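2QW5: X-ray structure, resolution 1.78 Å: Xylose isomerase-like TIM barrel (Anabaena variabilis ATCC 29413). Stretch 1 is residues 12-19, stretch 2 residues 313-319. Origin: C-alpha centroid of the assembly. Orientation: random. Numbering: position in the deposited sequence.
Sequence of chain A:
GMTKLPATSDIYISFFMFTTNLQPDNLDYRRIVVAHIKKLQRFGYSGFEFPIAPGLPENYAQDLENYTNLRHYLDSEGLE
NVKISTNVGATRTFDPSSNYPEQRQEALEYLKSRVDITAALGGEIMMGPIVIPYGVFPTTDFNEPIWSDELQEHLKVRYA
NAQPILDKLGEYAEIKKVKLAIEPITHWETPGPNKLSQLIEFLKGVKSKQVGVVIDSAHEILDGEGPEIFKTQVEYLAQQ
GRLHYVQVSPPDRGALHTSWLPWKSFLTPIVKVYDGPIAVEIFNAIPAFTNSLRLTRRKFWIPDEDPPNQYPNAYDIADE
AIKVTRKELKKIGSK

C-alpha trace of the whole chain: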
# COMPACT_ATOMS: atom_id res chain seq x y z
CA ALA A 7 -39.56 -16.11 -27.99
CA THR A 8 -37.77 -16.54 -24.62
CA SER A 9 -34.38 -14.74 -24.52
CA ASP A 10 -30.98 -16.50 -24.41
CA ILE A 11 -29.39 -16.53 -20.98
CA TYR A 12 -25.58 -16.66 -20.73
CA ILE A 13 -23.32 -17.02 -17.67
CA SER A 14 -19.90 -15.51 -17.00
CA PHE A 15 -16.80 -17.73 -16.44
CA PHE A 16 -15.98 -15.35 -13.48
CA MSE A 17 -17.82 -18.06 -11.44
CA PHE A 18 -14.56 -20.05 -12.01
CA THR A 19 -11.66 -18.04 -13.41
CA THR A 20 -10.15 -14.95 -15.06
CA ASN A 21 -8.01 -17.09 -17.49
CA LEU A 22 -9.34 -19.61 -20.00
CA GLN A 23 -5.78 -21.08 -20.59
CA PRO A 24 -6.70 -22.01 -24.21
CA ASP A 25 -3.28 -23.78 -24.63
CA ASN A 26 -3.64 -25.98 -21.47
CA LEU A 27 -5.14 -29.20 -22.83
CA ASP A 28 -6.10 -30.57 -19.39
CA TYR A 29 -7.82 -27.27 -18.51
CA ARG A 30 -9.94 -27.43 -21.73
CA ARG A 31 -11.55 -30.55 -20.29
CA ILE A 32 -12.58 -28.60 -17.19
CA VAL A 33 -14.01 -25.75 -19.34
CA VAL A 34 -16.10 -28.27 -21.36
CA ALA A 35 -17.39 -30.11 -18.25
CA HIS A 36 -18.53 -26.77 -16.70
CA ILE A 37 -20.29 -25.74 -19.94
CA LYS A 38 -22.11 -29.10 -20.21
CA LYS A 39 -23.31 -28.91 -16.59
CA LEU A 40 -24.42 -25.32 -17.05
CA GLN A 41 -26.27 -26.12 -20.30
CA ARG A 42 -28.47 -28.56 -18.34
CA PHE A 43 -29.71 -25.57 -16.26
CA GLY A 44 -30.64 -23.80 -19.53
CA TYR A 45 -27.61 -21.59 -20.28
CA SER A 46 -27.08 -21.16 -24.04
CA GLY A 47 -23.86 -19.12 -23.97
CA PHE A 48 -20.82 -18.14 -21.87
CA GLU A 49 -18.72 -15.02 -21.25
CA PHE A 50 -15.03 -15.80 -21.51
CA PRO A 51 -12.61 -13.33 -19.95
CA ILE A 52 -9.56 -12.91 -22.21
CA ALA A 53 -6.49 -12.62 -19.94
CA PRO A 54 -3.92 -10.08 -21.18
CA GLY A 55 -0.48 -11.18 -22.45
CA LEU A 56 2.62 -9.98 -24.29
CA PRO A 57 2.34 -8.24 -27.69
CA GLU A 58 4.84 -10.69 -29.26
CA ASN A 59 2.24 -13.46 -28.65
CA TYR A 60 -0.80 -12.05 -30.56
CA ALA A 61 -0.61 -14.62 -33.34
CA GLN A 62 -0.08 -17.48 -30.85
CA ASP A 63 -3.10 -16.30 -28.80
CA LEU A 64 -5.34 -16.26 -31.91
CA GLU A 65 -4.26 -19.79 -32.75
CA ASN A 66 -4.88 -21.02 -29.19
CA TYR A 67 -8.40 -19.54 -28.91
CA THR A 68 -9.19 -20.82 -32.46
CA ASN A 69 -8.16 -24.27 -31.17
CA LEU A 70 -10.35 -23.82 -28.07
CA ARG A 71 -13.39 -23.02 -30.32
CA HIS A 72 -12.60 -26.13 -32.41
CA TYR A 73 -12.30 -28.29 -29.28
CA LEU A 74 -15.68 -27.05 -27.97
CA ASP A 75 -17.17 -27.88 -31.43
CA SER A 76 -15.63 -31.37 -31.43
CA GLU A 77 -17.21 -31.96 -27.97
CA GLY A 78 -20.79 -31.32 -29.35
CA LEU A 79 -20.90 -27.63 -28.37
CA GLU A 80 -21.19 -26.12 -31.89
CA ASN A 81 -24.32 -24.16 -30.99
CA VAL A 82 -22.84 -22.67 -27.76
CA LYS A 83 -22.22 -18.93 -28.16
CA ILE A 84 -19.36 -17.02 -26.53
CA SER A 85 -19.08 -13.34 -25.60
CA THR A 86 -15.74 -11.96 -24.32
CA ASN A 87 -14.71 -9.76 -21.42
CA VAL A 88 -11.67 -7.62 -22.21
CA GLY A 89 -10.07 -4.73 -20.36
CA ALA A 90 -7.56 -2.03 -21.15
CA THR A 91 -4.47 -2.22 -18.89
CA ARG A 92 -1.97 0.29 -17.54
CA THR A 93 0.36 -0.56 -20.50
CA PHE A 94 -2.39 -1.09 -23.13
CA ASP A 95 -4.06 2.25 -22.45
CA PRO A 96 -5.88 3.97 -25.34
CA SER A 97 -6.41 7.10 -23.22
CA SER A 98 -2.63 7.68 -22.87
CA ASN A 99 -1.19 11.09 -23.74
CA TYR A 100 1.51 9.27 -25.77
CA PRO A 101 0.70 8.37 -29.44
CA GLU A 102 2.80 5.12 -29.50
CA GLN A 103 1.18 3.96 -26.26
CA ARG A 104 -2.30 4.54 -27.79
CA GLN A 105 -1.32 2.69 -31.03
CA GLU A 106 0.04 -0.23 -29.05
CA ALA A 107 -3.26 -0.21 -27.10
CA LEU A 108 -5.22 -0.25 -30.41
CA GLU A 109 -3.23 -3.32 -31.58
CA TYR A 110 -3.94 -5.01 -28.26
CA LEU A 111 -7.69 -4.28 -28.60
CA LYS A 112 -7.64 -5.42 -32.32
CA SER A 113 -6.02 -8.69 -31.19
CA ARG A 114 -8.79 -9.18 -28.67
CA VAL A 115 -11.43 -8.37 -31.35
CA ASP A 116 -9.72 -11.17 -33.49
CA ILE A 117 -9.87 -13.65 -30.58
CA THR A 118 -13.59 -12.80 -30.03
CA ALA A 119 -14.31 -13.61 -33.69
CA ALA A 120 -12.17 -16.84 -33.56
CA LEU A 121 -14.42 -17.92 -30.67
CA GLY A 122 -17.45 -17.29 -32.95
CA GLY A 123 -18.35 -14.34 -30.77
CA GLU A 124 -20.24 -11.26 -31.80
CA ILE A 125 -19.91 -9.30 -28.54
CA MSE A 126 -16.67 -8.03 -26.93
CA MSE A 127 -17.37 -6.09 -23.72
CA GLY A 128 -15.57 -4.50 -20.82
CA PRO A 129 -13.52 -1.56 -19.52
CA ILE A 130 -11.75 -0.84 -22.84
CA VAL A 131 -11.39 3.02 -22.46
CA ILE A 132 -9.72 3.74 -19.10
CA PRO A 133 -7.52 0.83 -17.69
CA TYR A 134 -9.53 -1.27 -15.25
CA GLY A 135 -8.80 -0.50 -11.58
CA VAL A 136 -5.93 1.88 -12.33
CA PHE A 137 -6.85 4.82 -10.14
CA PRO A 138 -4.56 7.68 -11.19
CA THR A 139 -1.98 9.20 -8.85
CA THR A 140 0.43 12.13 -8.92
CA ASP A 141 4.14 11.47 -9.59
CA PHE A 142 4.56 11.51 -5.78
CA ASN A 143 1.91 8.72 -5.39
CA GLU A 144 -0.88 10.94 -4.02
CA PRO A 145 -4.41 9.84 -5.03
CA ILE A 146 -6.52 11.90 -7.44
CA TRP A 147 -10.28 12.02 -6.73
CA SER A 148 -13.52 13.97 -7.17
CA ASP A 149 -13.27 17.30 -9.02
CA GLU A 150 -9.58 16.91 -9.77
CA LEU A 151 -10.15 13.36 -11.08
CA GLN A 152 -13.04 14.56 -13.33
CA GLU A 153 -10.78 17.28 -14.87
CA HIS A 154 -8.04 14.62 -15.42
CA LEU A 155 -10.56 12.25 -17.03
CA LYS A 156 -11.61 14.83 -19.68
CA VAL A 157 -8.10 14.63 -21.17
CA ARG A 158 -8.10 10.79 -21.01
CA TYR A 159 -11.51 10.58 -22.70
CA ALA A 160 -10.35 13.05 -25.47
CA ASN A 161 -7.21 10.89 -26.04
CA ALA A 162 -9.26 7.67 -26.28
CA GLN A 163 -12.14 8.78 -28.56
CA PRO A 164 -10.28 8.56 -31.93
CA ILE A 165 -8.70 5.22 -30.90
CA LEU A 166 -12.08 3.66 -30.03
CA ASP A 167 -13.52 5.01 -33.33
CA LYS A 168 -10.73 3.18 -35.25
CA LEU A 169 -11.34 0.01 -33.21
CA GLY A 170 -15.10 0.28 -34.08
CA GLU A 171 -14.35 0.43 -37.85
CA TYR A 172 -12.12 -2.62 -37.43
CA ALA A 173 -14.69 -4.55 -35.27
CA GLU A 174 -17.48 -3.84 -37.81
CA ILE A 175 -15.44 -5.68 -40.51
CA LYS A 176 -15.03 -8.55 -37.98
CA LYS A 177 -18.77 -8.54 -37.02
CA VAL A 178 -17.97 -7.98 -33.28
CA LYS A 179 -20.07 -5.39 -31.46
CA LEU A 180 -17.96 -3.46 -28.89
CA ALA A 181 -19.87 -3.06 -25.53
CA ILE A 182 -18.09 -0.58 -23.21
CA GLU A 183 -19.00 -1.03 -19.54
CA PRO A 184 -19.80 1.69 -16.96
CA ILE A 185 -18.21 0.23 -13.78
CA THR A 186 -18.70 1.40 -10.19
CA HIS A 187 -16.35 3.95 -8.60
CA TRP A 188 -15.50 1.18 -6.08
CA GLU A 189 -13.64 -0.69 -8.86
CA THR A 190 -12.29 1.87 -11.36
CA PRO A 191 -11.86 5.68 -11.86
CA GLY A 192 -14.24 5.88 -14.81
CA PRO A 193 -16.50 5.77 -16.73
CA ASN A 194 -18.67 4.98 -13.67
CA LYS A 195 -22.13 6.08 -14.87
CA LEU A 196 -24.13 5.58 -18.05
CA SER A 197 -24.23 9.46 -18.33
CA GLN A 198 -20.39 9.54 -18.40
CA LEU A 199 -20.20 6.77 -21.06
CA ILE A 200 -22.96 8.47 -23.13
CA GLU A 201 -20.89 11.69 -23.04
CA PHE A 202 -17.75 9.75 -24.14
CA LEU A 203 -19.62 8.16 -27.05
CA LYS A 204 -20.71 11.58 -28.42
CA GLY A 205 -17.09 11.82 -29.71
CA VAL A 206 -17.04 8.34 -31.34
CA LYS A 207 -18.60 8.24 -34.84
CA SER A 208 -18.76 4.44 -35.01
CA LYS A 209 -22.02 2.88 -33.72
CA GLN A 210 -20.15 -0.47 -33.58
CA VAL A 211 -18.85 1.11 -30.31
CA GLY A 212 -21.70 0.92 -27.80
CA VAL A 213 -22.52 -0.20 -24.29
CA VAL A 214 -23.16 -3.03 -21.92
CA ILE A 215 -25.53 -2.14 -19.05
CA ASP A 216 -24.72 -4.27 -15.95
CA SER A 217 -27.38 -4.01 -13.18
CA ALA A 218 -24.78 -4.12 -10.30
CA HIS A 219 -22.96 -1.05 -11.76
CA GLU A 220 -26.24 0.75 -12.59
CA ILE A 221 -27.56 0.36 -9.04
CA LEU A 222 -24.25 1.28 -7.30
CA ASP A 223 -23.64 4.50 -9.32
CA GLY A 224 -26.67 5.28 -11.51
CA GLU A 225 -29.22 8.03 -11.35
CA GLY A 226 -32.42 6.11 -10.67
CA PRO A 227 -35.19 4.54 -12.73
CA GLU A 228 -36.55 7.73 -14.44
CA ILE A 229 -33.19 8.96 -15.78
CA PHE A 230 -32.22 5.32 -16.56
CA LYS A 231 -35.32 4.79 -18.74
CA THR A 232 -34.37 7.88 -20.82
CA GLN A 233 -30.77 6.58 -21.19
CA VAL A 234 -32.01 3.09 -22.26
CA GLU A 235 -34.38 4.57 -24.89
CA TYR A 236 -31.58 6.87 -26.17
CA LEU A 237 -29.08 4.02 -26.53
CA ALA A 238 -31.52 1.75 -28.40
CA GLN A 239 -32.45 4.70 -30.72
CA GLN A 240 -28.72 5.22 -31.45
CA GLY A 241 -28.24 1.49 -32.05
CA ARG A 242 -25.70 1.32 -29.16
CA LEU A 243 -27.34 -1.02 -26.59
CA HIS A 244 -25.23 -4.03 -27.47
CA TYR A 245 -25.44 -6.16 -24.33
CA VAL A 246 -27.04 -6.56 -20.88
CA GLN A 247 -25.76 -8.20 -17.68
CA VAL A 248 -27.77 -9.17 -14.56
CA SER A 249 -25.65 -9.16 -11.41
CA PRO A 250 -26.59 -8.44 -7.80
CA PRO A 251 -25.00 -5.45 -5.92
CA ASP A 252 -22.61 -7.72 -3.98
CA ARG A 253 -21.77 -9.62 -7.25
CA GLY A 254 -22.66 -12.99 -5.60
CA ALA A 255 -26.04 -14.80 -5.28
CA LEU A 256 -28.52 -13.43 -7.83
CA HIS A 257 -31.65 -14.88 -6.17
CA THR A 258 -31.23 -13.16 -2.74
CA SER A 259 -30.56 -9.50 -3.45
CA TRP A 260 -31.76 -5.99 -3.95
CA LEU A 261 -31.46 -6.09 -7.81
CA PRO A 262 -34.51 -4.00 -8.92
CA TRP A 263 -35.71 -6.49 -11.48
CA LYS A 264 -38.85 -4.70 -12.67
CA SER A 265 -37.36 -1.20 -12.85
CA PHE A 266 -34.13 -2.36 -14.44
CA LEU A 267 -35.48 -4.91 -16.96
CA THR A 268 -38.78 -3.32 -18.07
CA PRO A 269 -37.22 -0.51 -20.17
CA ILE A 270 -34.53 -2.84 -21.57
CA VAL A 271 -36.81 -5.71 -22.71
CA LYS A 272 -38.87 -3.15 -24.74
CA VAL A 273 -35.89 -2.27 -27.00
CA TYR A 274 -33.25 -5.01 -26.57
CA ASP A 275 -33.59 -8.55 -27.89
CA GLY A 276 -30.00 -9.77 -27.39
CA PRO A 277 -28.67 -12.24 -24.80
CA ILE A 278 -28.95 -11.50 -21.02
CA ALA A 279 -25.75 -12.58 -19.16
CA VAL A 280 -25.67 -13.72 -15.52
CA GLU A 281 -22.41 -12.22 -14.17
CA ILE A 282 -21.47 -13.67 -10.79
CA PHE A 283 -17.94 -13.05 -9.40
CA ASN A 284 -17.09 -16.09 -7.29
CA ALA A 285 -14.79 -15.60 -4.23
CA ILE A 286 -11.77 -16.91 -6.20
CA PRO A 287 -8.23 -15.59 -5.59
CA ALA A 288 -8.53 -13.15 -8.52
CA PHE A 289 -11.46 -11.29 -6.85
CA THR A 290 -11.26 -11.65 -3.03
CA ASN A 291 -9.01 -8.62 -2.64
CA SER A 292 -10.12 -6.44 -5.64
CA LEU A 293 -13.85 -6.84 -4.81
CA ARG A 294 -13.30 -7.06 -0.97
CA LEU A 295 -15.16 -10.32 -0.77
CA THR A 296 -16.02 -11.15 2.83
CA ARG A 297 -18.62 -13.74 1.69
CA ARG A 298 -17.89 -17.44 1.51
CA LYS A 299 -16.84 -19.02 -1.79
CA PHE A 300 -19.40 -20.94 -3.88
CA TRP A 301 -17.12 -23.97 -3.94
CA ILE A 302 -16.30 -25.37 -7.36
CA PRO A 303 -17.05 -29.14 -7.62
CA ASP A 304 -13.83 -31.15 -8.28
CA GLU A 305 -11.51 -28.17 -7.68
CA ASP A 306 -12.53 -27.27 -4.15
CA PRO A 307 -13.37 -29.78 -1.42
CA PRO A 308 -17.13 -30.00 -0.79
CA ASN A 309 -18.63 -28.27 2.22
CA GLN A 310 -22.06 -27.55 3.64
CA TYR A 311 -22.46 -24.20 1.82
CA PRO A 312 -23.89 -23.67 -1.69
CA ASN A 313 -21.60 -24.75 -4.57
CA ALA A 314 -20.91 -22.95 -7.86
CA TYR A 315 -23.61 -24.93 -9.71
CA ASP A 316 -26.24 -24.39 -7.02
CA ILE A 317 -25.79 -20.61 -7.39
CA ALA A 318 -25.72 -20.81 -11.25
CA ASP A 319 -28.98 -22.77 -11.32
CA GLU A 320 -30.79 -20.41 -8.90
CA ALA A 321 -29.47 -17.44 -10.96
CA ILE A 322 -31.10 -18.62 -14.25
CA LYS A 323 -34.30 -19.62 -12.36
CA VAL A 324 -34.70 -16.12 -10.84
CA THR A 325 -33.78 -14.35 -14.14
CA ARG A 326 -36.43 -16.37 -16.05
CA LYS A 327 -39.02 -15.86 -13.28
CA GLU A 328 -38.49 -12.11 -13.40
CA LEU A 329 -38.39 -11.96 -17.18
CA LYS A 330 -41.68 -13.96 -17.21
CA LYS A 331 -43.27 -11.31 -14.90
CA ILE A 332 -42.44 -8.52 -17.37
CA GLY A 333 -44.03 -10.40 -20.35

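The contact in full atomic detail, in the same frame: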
# COMPACT_ATOMS: atom_id res chain seq x y z
N TYR A 12 -26.99 -16.26 -20.80
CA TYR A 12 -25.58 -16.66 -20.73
C TYR A 12 -25.12 -16.60 -19.28
O TYR A 12 -25.83 -16.07 -18.44
CB TYR A 12 -24.71 -15.70 -21.53
CG TYR A 12 -24.83 -15.72 -23.05
CD1 TYR A 12 -25.91 -16.34 -23.73
CD2 TYR A 12 -23.92 -14.98 -23.82
CE1 TYR A 12 -25.99 -16.28 -25.16
CE2 TYR A 12 -24.01 -14.93 -25.21
CZ TYR A 12 -25.03 -15.57 -25.87
OH TYR A 12 -25.10 -15.48 -27.24
N ILE A 13 -23.97 -17.18 -18.98
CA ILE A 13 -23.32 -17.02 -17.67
C ILE A 13 -21.84 -16.74 -17.83
O ILE A 13 -21.19 -17.29 -18.70
CB ILE A 13 -23.59 -18.22 -16.76
CG1 ILE A 13 -23.05 -17.94 -15.34
CG2 ILE A 13 -23.06 -19.52 -17.40
CD1 ILE A 13 -23.57 -18.92 -14.26
N SER A 14 -21.31 -15.84 -16.99
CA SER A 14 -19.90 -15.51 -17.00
C SER A 14 -19.01 -16.61 -16.38
O SER A 14 -19.32 -17.13 -15.32
CB SER A 14 -19.64 -14.26 -16.18
OG SER A 14 -18.26 -13.98 -16.15
N PHE A 15 -17.85 -16.84 -17.01
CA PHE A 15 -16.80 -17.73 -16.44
C PHE A 15 -16.11 -17.13 -15.21
O PHE A 15 -15.28 -17.81 -14.63
CB PHE A 15 -15.80 -18.26 -17.50
CG PHE A 15 -16.04 -19.70 -17.85
CD1 PHE A 15 -17.30 -20.09 -18.34
CD2 PHE A 15 -15.05 -20.66 -17.66
CE1 PHE A 15 -17.56 -21.42 -18.65
CE2 PHE A 15 -15.30 -22.02 -17.95
CZ PHE A 15 -16.55 -22.39 -18.47
N PHE A 16 -16.43 -15.88 -14.80
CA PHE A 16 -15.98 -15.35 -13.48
C PHE A 16 -16.48 -16.16 -12.25
O PHE A 16 -16.06 -15.88 -11.12
CB PHE A 16 -16.36 -13.89 -13.32
CG PHE A 16 -15.63 -12.95 -14.25
CD1 PHE A 16 -14.30 -13.19 -14.65
CD2 PHE A 16 -16.23 -11.78 -14.65
CE1 PHE A 16 -13.61 -12.27 -15.41
CE2 PHE A 16 -15.53 -10.88 -15.46
CZ PHE A 16 -14.22 -11.12 -15.82
N MSE A 17 -17.42 -17.09 -12.46
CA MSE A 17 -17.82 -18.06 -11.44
C MSE A 17 -16.61 -18.97 -11.14
O MSE A 17 -16.54 -19.54 -10.05
CB MSE A 17 -18.98 -18.91 -11.94
CG MSE A 17 -19.52 -19.98 -10.93
SE MSE A 17 -20.18 -19.14 -9.34
CE MSE A 17 -21.94 -18.85 -9.91
N PHE A 18 -15.70 -19.14 -12.12
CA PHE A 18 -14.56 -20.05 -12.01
C PHE A 18 -13.16 -19.47 -12.16
O PHE A 18 -12.22 -19.95 -11.50
CB PHE A 18 -14.68 -21.13 -13.12
CG PHE A 18 -16.04 -21.73 -13.24
CD1 PHE A 18 -16.54 -22.57 -12.27
CD2 PHE A 18 -16.84 -21.47 -14.35
CE1 PHE A 18 -17.82 -23.12 -12.37
CE2 PHE A 18 -18.12 -22.01 -14.46
CZ PHE A 18 -18.61 -22.86 -13.47
N THR A 19 -12.99 -18.46 -13.02
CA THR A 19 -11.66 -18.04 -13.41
C THR A 19 -11.61 -16.71 -14.12
O THR A 19 -12.63 -16.20 -14.51
CB THR A 19 -11.08 -19.11 -14.38
OG1 THR A 19 -9.69 -18.91 -14.57
CG2 THR A 19 -11.83 -19.11 -15.73
N ASN A 313 -22.69 -24.58 -3.60
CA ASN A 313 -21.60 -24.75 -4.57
C ASN A 313 -21.85 -23.84 -5.78
O ASN A 313 -22.91 -23.22 -5.89
CB ASN A 313 -21.32 -26.23 -4.90
CG ASN A 313 -22.32 -26.90 -5.82
OD1 ASN A 313 -22.94 -26.30 -6.68
ND2 ASN A 313 -22.43 -28.20 -5.65
N ALA A 314 -20.86 -23.78 -6.65
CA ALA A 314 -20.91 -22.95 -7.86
C ALA A 314 -22.12 -23.23 -8.76
O ALA A 314 -22.74 -22.32 -9.29
CB ALA A 314 -19.58 -23.12 -8.67
N TYR A 315 -22.49 -24.52 -8.88
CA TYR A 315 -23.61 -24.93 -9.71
C TYR A 315 -24.96 -24.63 -9.09
O TYR A 315 -25.89 -24.27 -9.80
CB TYR A 315 -23.49 -26.42 -10.07
CG TYR A 315 -22.27 -26.77 -10.89
CD1 TYR A 315 -21.86 -25.96 -11.95
CD2 TYR A 315 -21.60 -27.96 -10.69
CE1 TYR A 315 -20.76 -26.27 -12.71
CE2 TYR A 315 -20.49 -28.30 -11.46
CZ TYR A 315 -20.08 -27.45 -12.48
OH TYR A 315 -19.01 -27.75 -13.26
N ASP A 316 -25.05 -24.77 -7.77
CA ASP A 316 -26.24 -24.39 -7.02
C ASP A 316 -26.58 -22.92 -7.31
O ASP A 316 -27.71 -22.60 -7.66
CB ASP A 316 -26.05 -24.58 -5.50
CG ASP A 316 -25.75 -26.02 -5.12
OD1 ASP A 316 -26.23 -26.97 -5.78
OD2 ASP A 316 -25.01 -26.21 -4.13
N ILE A 317 -25.59 -22.05 -7.16
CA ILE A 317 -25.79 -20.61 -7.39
C ILE A 317 -26.16 -20.32 -8.86
O ILE A 317 -27.09 -19.54 -9.11
CB ILE A 317 -24.57 -19.79 -6.90
CG1 ILE A 317 -24.39 -19.95 -5.37
CG2 ILE A 317 -24.69 -18.28 -7.24
CD1 ILE A 317 -25.59 -19.54 -4.51
N ALA A 318 -25.46 -20.96 -9.79
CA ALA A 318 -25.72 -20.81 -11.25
C ALA A 318 -27.16 -21.18 -11.62
O ALA A 318 -27.84 -20.46 -12.37
CB ALA A 318 -24.73 -21.65 -12.07
N ASP A 319 -27.63 -22.29 -11.06
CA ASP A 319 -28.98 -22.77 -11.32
C ASP A 319 -30.03 -21.81 -10.75
O ASP A 319 -31.00 -21.48 -11.44
CB ASP A 319 -29.17 -24.18 -10.75
CG ASP A 319 -30.44 -24.86 -11.24
OD1 ASP A 319 -30.90 -24.56 -12.37
OD2 ASP A 319 -30.93 -25.72 -10.50

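The first stretch ends a β-strand, residues 12-14, and turns at once into a short 3-10 segment, residues 15-17. Two bonds to S14 help to fix that turn: its OG accepts from F16 N at 3.0 Å, and its O receives a weak bond from M17 N at 3.4 Å. The second stretch opens a helix at A314, and its first turns are held by the usual i to i+4 bonds, such as A318 N to A314 O at 3.1 Å. At the helix start the free amides need acceptors, and N313 supplies one. Its short side chain, with chi1 in the p well, brings OD1 to 2.8 Å from D316 N and, in a weak bond with a bent angle, to 2.9 Å from Y315 N. D316 OD2 in turn accepts from N313 N at 2.9 Å, so the two residues close a reciprocal capping box.

No hydrogen bond joins the two stretches; the contact is apolar packing that buries 251 Å² in all. The CA atoms approach to 6.8 Å between M17 and A314 and to 7.8 Å between I13 and A318. Such spacing suits alanine, whose CB points toward the other stretch at both helix positions, one turn apart, and takes up little room.

M17, a selenomethionine, covers the most ground. Its chain is long and unbranched, and it runs along the helix: CG lies 3.9 Å from A314 CB, while the terminal CE reaches I317 CG2 at 3.9 Å and lies 3.6 Å from A314 O. That carbonyl is already engaged by A318 N, so the methyl packs against a polar atom whose bonding need is met within the helix. I317 starts toward the first stretch from its CA, but the end of its side chain leads away, and its CG2 branch makes the contact with M17.

I13, extended with both chi angles in the t well, sends CD1 to 3.7 Å from A318 CB, a methyl-to-methyl contact. F18 leaves the backbone sideways, yet its ring reaches the helix: CE1 is 4.1 Å from A314 CB, and CZ is 4.1 Å from Y315 CE1. The approach of the two rings is oblique. Y315 points away at CB, but its long side chain brings the ring back to F18, while its OH is hydrogen-bonded elsewhere in the structure. Tyrosine thus combines an apolar ring in the contact with a satisfied polar end.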